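Local coordinates for calcineurin-like phosphoesterase domain-containing protein (PDB 1XM7), which is of unknown function but belongs to the calcineurin-like metallophosphoesterase family and is probably a hydrolase, at residues Y5-T10 / D45-L50; P71-L76 / F92-D97. All coordinates share one frame; numbering follows the deposited sequence.

Interaction 1: Y5-T10 / D45-L50; sequences YFISDT and DTLYHL
Four backbone hydrogen bonds zip Y5-I7 to T46-L50 in parallel register, the shortest from Y48 N to Y5 O (2.7 Å, N-H...O 174°). Both polar backbone atoms of I7 face 45-50: its N donates to Y48 O at 3.0 Å, nearly along the C=O axis, and its O accepts from L50 N. At the C-terminal end of strand 46-49, H49 meets T10 of the loop after strand 4-7, tip to tip, H49 NE2 giving its proton to T10 OG1 (2.8 Å) in the ring plane; T10 OG1 is also bonded to F53 O, while H49 ND1 is bonded to G51 N. CG is anti to the backbone N (chi1 -167°), and bonds at both ring nitrogens fix the rotation of the imidazole. An alanine at H49 would probably leave T10 held less firmly and loosen the loop after strand 4-7. The paired strands belong to the parallel part of a mixed sheet of the metallophosphoesterase fold, whose loops at the C-terminal strand ends carry the metal-site motifs in relatives. On one face F6 and Y48 lie side by side, planes 11° apart but slid past overlap, CE2 of F6 3.4 Å from CD1 of Y48. On the other, L47 CD1 fits between Y5 CB (3.6 Å) and I7 CG2 (3.7 Å).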
ATOM      1  N   TYR A   5      -3.665   6.051  -7.600  1.00 33.84           N
ATOM      2  CA  TYR A   5      -3.681   6.186  -6.147  1.00 31.53           C
ATOM      3  C   TYR A   5      -2.941   5.032  -5.508  1.00 30.23           C
ATOM      4  O   TYR A   5      -2.884   3.949  -6.077  1.00 30.87           O
ATOM      5  CB  TYR A   5      -5.107   6.210  -5.620  1.00 31.98           C
ATOM      6  CG  TYR A   5      -5.884   7.401  -6.089  1.00 32.20           C
ATOM      7  CD1 TYR A   5      -6.655   7.339  -7.245  1.00 33.02           C
ATOM      8  CD2 TYR A   5      -5.812   8.610  -5.397  1.00 31.45           C
ATOM      9  CE1 TYR A   5      -7.341   8.457  -7.707  1.00 34.77           C
ATOM     10  CE2 TYR A   5      -6.487   9.734  -5.846  1.00 32.19           C
ATOM     11  CZ  TYR A   5      -7.251   9.652  -7.000  1.00 34.70           C
ATOM     12  OH  TYR A   5      -7.933  10.755  -7.440  1.00 36.87           O
ATOM     13  N   PHE A   6      -2.376   5.264  -4.327  1.00 28.20           N
ATOM     14  CA  PHE A   6      -1.638   4.224  -3.634  1.00 27.10           C
ATOM     15  C   PHE A   6      -2.004   4.213  -2.174  1.00 27.60           C
ATOM     16  O   PHE A   6      -2.077   5.257  -1.528  1.00 27.83           O
ATOM     17  CB  PHE A   6      -0.140   4.438  -3.787  1.00 27.88           C
ATOM     18  CG  PHE A   6       0.263   4.751  -5.184  1.00 29.31           C
ATOM     19  CD1 PHE A   6       0.059   6.030  -5.705  1.00 28.74           C
ATOM     20  CD2 PHE A   6       0.760   3.759  -6.012  1.00 29.49           C
ATOM     21  CE1 PHE A   6       0.336   6.312  -7.031  1.00 28.89           C
ATOM     22  CE2 PHE A   6       1.042   4.032  -7.349  1.00 29.74           C
ATOM     23  CZ  PHE A   6       0.829   5.307  -7.858  1.00 29.89           C
ATOM     24  N   ILE A   7      -2.214   3.007  -1.660  1.00 28.09           N
ATOM     25  CA  ILE A   7      -2.613   2.804  -0.281  1.00 27.41           C
ATOM     26  C   ILE A   7      -2.130   1.421   0.101  1.00 27.97           C
ATOM     27  O   ILE A   7      -1.929   0.576  -0.772  1.00 28.94           O
ATOM     28  CB  ILE A   7      -4.145   2.848  -0.195  1.00 27.86           C
ATOM     29  CG1 ILE A   7      -4.610   2.935   1.265  1.00 28.61           C
ATOM     30  CG2 ILE A   7      -4.727   1.633  -0.936  1.00 26.21           C
ATOM     31  CD1 ILE A   7      -6.090   3.336   1.398  1.00 23.66           C
ATOM     32  N   SER A   8      -1.935   1.181   1.389  1.00 26.83           N
ATOM     33  CA  SER A   8      -1.494  -0.137   1.810  1.00 29.51           C
ATOM     34  C   SER A   8      -1.677  -0.362   3.297  1.00 29.50           C
ATOM     35  O   SER A   8      -1.908   0.577   4.053  1.00 31.66           O
ATOM     36  CB  SER A   8      -0.029  -0.352   1.443  1.00 29.39           C
ATOM     37  OG  SER A   8       0.784   0.510   2.200  1.00 32.31           O
ATOM     38  N   ASP A   9      -1.570  -1.621   3.704  1.00 28.44           N
ATOM     39  CA  ASP A   9      -1.710  -2.005   5.100  1.00 27.55           C
ATOM     40  C   ASP A   9      -3.059  -1.606   5.661  1.00 27.57           C
ATOM     41  O   ASP A   9      -3.145  -1.060   6.763  1.00 27.60           O
ATOM     42  CB  ASP A   9      -0.601  -1.375   5.934  1.00 25.44           C
ATOM     43  CG  ASP A   9       0.761  -1.667   5.377  1.00 25.44           C
ATOM     44  OD1 ASP A   9       1.236  -0.897   4.521  1.00 28.63           O
ATOM     45  OD2 ASP A   9       1.351  -2.685   5.768  1.00 25.73           O
ATOM     46  N   THR A  10      -4.112  -1.896   4.902  1.00 26.94           N
ATOM     47  CA  THR A  10      -5.462  -1.567   5.321  1.00 26.47           C
ATOM     48  C   THR A  10      -5.928  -2.448   6.481  1.00 27.79           C
ATOM     49  O   THR A  10      -6.720  -2.012   7.328  1.00 27.32           O
ATOM     50  CB  THR A  10      -6.420  -1.687   4.139  1.00 24.78           C
ATOM     51  OG1 THR A  10      -6.141  -2.892   3.423  1.00 25.61           O
ATOM     52  CG2 THR A  10      -6.236  -0.513   3.201  1.00 25.09           C
ATOM     53  N   ASP A  45      -9.673   5.808 -12.981  1.00 35.47           N
ATOM     54  CA  ASP A  45      -8.524   5.836 -12.092  1.00 33.64           C
ATOM     55  C   ASP A  45      -8.004   4.420 -11.878  1.00 32.70           C
ATOM     56  O   ASP A  45      -8.612   3.445 -12.329  1.00 31.42           O
ATOM     57  CB  ASP A  45      -8.926   6.429 -10.739  1.00 34.66           C
ATOM     58  CG  ASP A  45      -9.380   7.872 -10.840  1.00 35.19           C
ATOM     59  OD1 ASP A  45      -9.969   8.377  -9.860  1.00 34.78           O
ATOM     60  OD2 ASP A  45      -9.142   8.501 -11.892  1.00 37.35           O
ATOM     61  N   THR A  46      -6.871   4.317 -11.187  1.00 31.06           N
ATOM     62  CA  THR A  46      -6.268   3.028 -10.868  1.00 30.08           C
ATOM     63  C   THR A  46      -5.692   3.119  -9.468  1.00 28.60           C
ATOM     64  O   THR A  46      -4.891   4.009  -9.172  1.00 29.41           O
ATOM     65  CB  THR A  46      -5.131   2.650 -11.845  1.00 30.76           C
ATOM     66  OG1 THR A  46      -5.664   2.550 -13.173  1.00 34.34           O
ATOM     67  CG2 THR A  46      -4.508   1.303 -11.446  1.00 30.35           C
ATOM     68  N   LEU A  47      -6.114   2.192  -8.613  1.00 26.64           N
ATOM     69  CA  LEU A  47      -5.667   2.137  -7.225  1.00 24.39           C
ATOM     70  C   LEU A  47      -4.694   0.993  -6.971  1.00 22.95           C
ATOM     71  O   LEU A  47      -4.986  -0.172  -7.254  1.00 23.96           O
ATOM     72  CB  LEU A  47      -6.877   1.984  -6.299  1.00 24.17           C
ATOM     73  CG  LEU A  47      -6.645   1.766  -4.799  1.00 24.94           C
ATOM     74  CD1 LEU A  47      -5.969   2.980  -4.173  1.00 23.81           C
ATOM     75  CD2 LEU A  47      -7.984   1.507  -4.126  1.00 25.21           C
ATOM     76  N   TYR A  48      -3.529   1.333  -6.439  1.00 22.43           N
ATOM     77  CA  TYR A  48      -2.526   0.327  -6.113  1.00 23.98           C
ATOM     78  C   TYR A  48      -2.539   0.029  -4.610  1.00 24.16           C
ATOM     79  O   TYR A  48      -2.369   0.931  -3.783  1.00 23.33           O
ATOM     80  CB  TYR A  48      -1.120   0.800  -6.524  1.00 26.37           C
ATOM     81  CG  TYR A  48      -0.907   0.893  -8.023  1.00 26.65           C
ATOM     82  CD1 TYR A  48      -1.300   2.028  -8.741  1.00 28.01           C
ATOM     83  CD2 TYR A  48      -0.363  -0.179  -8.731  1.00 26.40           C
ATOM     84  CE1 TYR A  48      -1.160   2.086 -10.136  1.00 28.07           C
ATOM     85  CE2 TYR A  48      -0.220  -0.134 -10.121  1.00 27.97           C
ATOM     86  CZ  TYR A  48      -0.619   0.999 -10.817  1.00 28.57           C
ATOM     87  OH  TYR A  48      -0.474   1.038 -12.187  1.00 29.54           O
ATOM     88  N   HIS A  49      -2.769  -1.236  -4.264  1.00 23.64           N
ATOM     89  CA  HIS A  49      -2.768  -1.667  -2.871  1.00 24.37           C
ATOM     90  C   HIS A  49      -1.434  -2.384  -2.710  1.00 24.30           C
ATOM     91  O   HIS A  49      -1.198  -3.420  -3.324  1.00 23.86           O
ATOM     92  CB  HIS A  49      -3.917  -2.627  -2.596  1.00 24.57           C
ATOM     93  CG  HIS A  49      -4.166  -2.854  -1.140  1.00 24.84           C
ATOM     94  ND1 HIS A  49      -3.178  -3.275  -0.275  1.00 25.83           N
ATOM     95  CD2 HIS A  49      -5.285  -2.705  -0.394  1.00 23.55           C
ATOM     96  CE1 HIS A  49      -3.680  -3.376   0.943  1.00 24.98           C
ATOM     97  NE2 HIS A  49      -4.956  -3.037   0.898  1.00 24.99           N
ATOM     98  N   LEU A  50      -0.556  -1.832  -1.886  1.00 25.92           N
ATOM     99  CA  LEU A  50       0.770  -2.410  -1.733  1.00 25.76           C
ATOM    100  C   LEU A  50       1.000  -3.356  -0.556  1.00 25.92           C
ATOM    101  O   LEU A  50       2.087  -3.382   0.008  1.00 26.95           O
ATOM    102  CB  LEU A  50       1.807  -1.276  -1.725  1.00 25.74           C
ATOM    103  CG  LEU A  50       1.596  -0.222  -2.836  1.00 25.63           C
ATOM    104  CD1 LEU A  50       2.714   0.788  -2.794  1.00 24.54           C
ATOM    105  CD2 LEU A  50       1.544  -0.874  -4.207  1.00 22.61           C
TER

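Interaction 2: P71-L76 / F92-D97; sequences PGRKIL and FDEIYD
The tight half of this contact is L76 against F92: L76 CB sits over the centre of the F92 ring, 3.5 Å from its centroid and 9° off the normal, a CH-pi contact. The K74-I75 peptide runs along that ring's edge, and W67 and F53 also meet the ring. Buried I75 belongs to the packed part too, its CD1 meeting the edge of the Y96 ring, 3.4 Å from CD2. Backbone bonds continue beside it: L76 N donates to E94 O, and Y96 N to L76 O at 2.8 Å. Just before strand 94-96, D93 grips K74 twice, its N reaching K74 O (2.6 Å) nearly along the C=O axis and its OD1 taking K74 N (2.8 Å, 174°) on the anti lone pair. The strands are the parallel pair of a beta-alpha-beta unit whose connection carries helix 85-88; L88 of that helix packs on L76 and I95. The loose side is at R73, D93 and the end of E94, toward solvent. There R73, bent at chi3 (-67°), crosses E94 at about a right angle and forms a salt bridge from NH1 to OE2 (2.6 Å), its hydrogen bond weak. The other carboxylate oxygen, OE1, accepts Y96 OH at 2.7 Å, so E94 is held from two sides.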
ATOM      1  N   PRO A  71     -15.223   2.301  -7.701  1.00 34.37           N
ATOM      2  CA  PRO A  71     -14.855   2.465  -9.108  1.00 34.83           C
ATOM      3  C   PRO A  71     -13.339   2.420  -9.349  1.00 34.60           C
ATOM      4  O   PRO A  71     -12.552   2.406  -8.409  1.00 35.59           O
ATOM      5  CB  PRO A  71     -15.479   3.813  -9.464  1.00 34.56           C
ATOM      6  CG  PRO A  71     -15.386   4.570  -8.179  1.00 35.18           C
ATOM      7  CD  PRO A  71     -15.807   3.543  -7.161  1.00 35.01           C
ATOM      8  N   GLY A  72     -12.939   2.376 -10.615  1.00 34.97           N
ATOM      9  CA  GLY A  72     -11.527   2.340 -10.951  1.00 34.49           C
ATOM     10  C   GLY A  72     -10.935   0.943 -11.017  1.00 35.08           C
ATOM     11  O   GLY A  72     -11.554  -0.030 -10.582  1.00 35.15           O
ATOM     12  N   ARG A  73      -9.738   0.844 -11.588  1.00 34.89           N
ATOM     13  CA  ARG A  73      -9.024  -0.429 -11.693  1.00 34.77           C
ATOM     14  C   ARG A  73      -8.297  -0.659 -10.361  1.00 32.98           C
ATOM     15  O   ARG A  73      -7.842   0.281  -9.721  1.00 31.73           O
ATOM     16  CB  ARG A  73      -8.028  -0.363 -12.860  1.00 37.43           C
ATOM     17  CG  ARG A  73      -6.914  -1.407 -12.843  1.00 43.72           C
ATOM     18  CD  ARG A  73      -6.217  -1.510 -14.206  1.00 46.53           C
ATOM     19  NE  ARG A  73      -7.139  -2.052 -15.207  1.00 50.53           N
ATOM     20  CZ  ARG A  73      -7.232  -3.337 -15.550  1.00 51.07           C
ATOM     21  NH1 ARG A  73      -6.446  -4.248 -14.988  1.00 51.31           N
ATOM     22  NH2 ARG A  73      -8.138  -3.721 -16.443  1.00 51.90           N
ATOM     23  N   LYS A  74      -8.202  -1.910  -9.931  1.00 32.77           N
ATOM     24  CA  LYS A  74      -7.533  -2.220  -8.673  1.00 32.02           C
ATOM     25  C   LYS A  74      -6.490  -3.310  -8.849  1.00 30.78           C
ATOM     26  O   LYS A  74      -6.793  -4.397  -9.331  1.00 30.46           O
ATOM     27  CB  LYS A  74      -8.568  -2.650  -7.628  1.00 33.55           C
ATOM     28  CG  LYS A  74      -9.598  -1.567  -7.360  1.00 36.67           C
ATOM     29  CD  LYS A  74     -10.754  -2.040  -6.495  1.00 37.82           C
ATOM     30  CE  LYS A  74     -11.828  -0.955  -6.384  1.00 36.87           C
ATOM     31  NZ  LYS A  74     -12.498  -0.741  -7.692  1.00 35.65           N
ATOM     32  N   ILE A  75      -5.251  -3.011  -8.479  1.00 29.94           N
ATOM     33  CA  ILE A  75      -4.200  -4.007  -8.596  1.00 30.69           C
ATOM     34  C   ILE A  75      -3.528  -4.124  -7.231  1.00 29.79           C
ATOM     35  O   ILE A  75      -3.465  -3.148  -6.482  1.00 30.27           O
ATOM     36  CB  ILE A  75      -3.174  -3.629  -9.719  1.00 31.59           C
ATOM     37  CG1 ILE A  75      -1.940  -2.970  -9.131  1.00 32.70           C
ATOM     38  CG2 ILE A  75      -3.806  -2.683 -10.731  1.00 33.62           C
ATOM     39  CD1 ILE A  75      -0.899  -3.957  -8.707  1.00 36.06           C
ATOM     40  N   LEU A  76      -3.050  -5.322  -6.902  1.00 28.53           N
ATOM     41  CA  LEU A  76      -2.406  -5.567  -5.613  1.00 27.15           C
ATOM     42  C   LEU A  76      -0.964  -6.052  -5.726  1.00 26.83           C
ATOM     43  O   LEU A  76      -0.611  -6.786  -6.658  1.00 27.21           O
ATOM     44  CB  LEU A  76      -3.205  -6.609  -4.803  1.00 26.05           C
ATOM     45  CG  LEU A  76      -2.488  -7.321  -3.633  1.00 26.88           C
ATOM     46  CD1 LEU A  76      -2.315  -6.362  -2.465  1.00 28.33           C
ATOM     47  CD2 LEU A  76      -3.284  -8.540  -3.175  1.00 23.47           C
ATOM     48  N   PHE A  92      -9.307  -7.684  -6.853  1.00 31.99           N
ATOM     49  CA  PHE A  92      -8.307  -6.999  -7.666  1.00 30.44           C
ATOM     50  C   PHE A  92      -8.341  -7.514  -9.100  1.00 31.72           C
ATOM     51  O   PHE A  92      -8.756  -8.653  -9.359  1.00 32.81           O
ATOM     52  CB  PHE A  92      -6.921  -7.232  -7.078  1.00 27.21           C
ATOM     53  CG  PHE A  92      -6.743  -6.631  -5.729  1.00 27.55           C
ATOM     54  CD1 PHE A  92      -6.414  -5.286  -5.593  1.00 26.97           C
ATOM     55  CD2 PHE A  92      -6.961  -7.388  -4.582  1.00 25.98           C
ATOM     56  CE1 PHE A  92      -6.304  -4.699  -4.334  1.00 25.75           C
ATOM     57  CE2 PHE A  92      -6.856  -6.809  -3.319  1.00 25.50           C
ATOM     58  CZ  PHE A  92      -6.526  -5.460  -3.197  1.00 26.12           C
ATOM     59  N   ASP A  93      -7.898  -6.666 -10.027  1.00 32.62           N
ATOM     60  CA  ASP A  93      -7.854  -6.994 -11.447  1.00 33.35           C
ATOM     61  C   ASP A  93      -6.501  -7.575 -11.807  1.00 33.61           C
ATOM     62  O   ASP A  93      -6.390  -8.399 -12.711  1.00 35.24           O
ATOM     63  CB  ASP A  93      -8.110  -5.740 -12.272  1.00 33.24           C
ATOM     64  CG  ASP A  93      -9.418  -5.074 -11.906  1.00 35.65           C
ATOM     65  OD1 ASP A  93      -9.402  -3.986 -11.297  1.00 34.80           O
ATOM     66  OD2 ASP A  93     -10.477  -5.652 -12.220  1.00 40.60           O
ATOM     67  N   GLU A  94      -5.475  -7.130 -11.091  1.00 33.41           N
ATOM     68  CA  GLU A  94      -4.106  -7.597 -11.301  1.00 32.25           C
ATOM     69  C   GLU A  94      -3.468  -7.824  -9.935  1.00 30.74           C
ATOM     70  O   GLU A  94      -3.673  -7.041  -9.002  1.00 30.52           O
ATOM     71  CB  GLU A  94      -3.284  -6.547 -12.067  1.00 34.19           C
ATOM     72  CG  GLU A  94      -3.755  -6.230 -13.501  1.00 39.08           C
ATOM     73  CD  GLU A  94      -3.131  -4.945 -14.082  1.00 42.33           C
ATOM     74  OE1 GLU A  94      -1.903  -4.748 -13.927  1.00 44.04           O
ATOM     75  OE2 GLU A  94      -3.863  -4.135 -14.705  1.00 43.07           O
ATOM     76  N   ILE A  95      -2.707  -8.901  -9.813  1.00 28.77           N
ATOM     77  CA  ILE A  95      -2.016  -9.200  -8.567  1.00 27.29           C
ATOM     78  C   ILE A  95      -0.572  -9.551  -8.903  1.00 27.74           C
ATOM     79  O   ILE A  95      -0.303 -10.399  -9.757  1.00 30.55           O
ATOM     80  CB  ILE A  95      -2.659 -10.383  -7.824  1.00 24.85           C
ATOM     81  CG1 ILE A  95      -4.095 -10.028  -7.440  1.00 23.57           C
ATOM     82  CG2 ILE A  95      -1.859 -10.713  -6.582  1.00 23.42           C
ATOM     83  CD1 ILE A  95      -4.836 -11.147  -6.771  1.00 19.88           C
ATOM     84  N   TYR A  96       0.351  -8.872  -8.238  1.00 27.28           N
ATOM     85  CA  TYR A  96       1.775  -9.091  -8.435  1.00 26.71           C
ATOM     86  C   TYR A  96       2.297  -9.597  -7.100  1.00 27.23           C
ATOM     87  O   TYR A  96       2.163  -8.916  -6.084  1.00 27.06           O
ATOM     88  CB  TYR A  96       2.425  -7.770  -8.833  1.00 26.63           C
ATOM     89  CG  TYR A  96       1.910  -7.290 -10.162  1.00 28.66           C
ATOM     90  CD1 TYR A  96       2.394  -7.836 -11.350  1.00 30.18           C
ATOM     91  CD2 TYR A  96       0.875  -6.369 -10.239  1.00 28.78           C
ATOM     92  CE1 TYR A  96       1.858  -7.486 -12.578  1.00 28.73           C
ATOM     93  CE2 TYR A  96       0.327  -6.008 -11.468  1.00 30.07           C
ATOM     94  CZ  TYR A  96       0.826  -6.577 -12.634  1.00 30.59           C
ATOM     95  OH  TYR A  96       0.285  -6.250 -13.856  1.00 32.65           O
ATOM     96  N   ASP A  97       2.885 -10.789  -7.095  1.00 26.59           N
ATOM     97  CA  ASP A  97       3.341 -11.363  -5.842  1.00 27.70           C
ATOM     98  C   ASP A  97       4.483 -10.689  -5.094  1.00 28.06           C
ATOM     99  O   ASP A  97       4.694 -10.990  -3.920  1.00 29.68           O
ATOM    100  CB  ASP A  97       3.633 -12.859  -6.010  1.00 28.84           C
ATOM    101  CG  ASP A  97       4.566 -13.149  -7.150  1.00 30.01           C
ATOM    102  OD1 ASP A  97       4.166 -12.919  -8.310  1.00 32.38           O
ATOM    103  OD2 ASP A  97       5.695 -13.611  -6.881  1.00 30.04           O
TER

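Overall arrangement
Interactions 1 and 2 are neighbouring parts of one sheet, with centres about 9 Å apart. Strands 46-49 and 73-77 lie side by side between them: R73 N and O probably bond to D45 O and L47 N, and I75 packs on Y48. Interaction 1 is in the core, almost wholly buried, with strand 4-7 also pairing with 179-180; interaction 2 lies farther out, at the edge strand 94-96, one of the two outer strands of the sheet, and is only partly buried. Both combine parallel backbone pairing with apolar and aromatic packing, but interaction 1 adds a buried histidine-threonine bond, interaction 2 charged contacts at the surface. H49 of 45-50 touches L76 of 71-76, and F53 meets the rings of both H49 and F92.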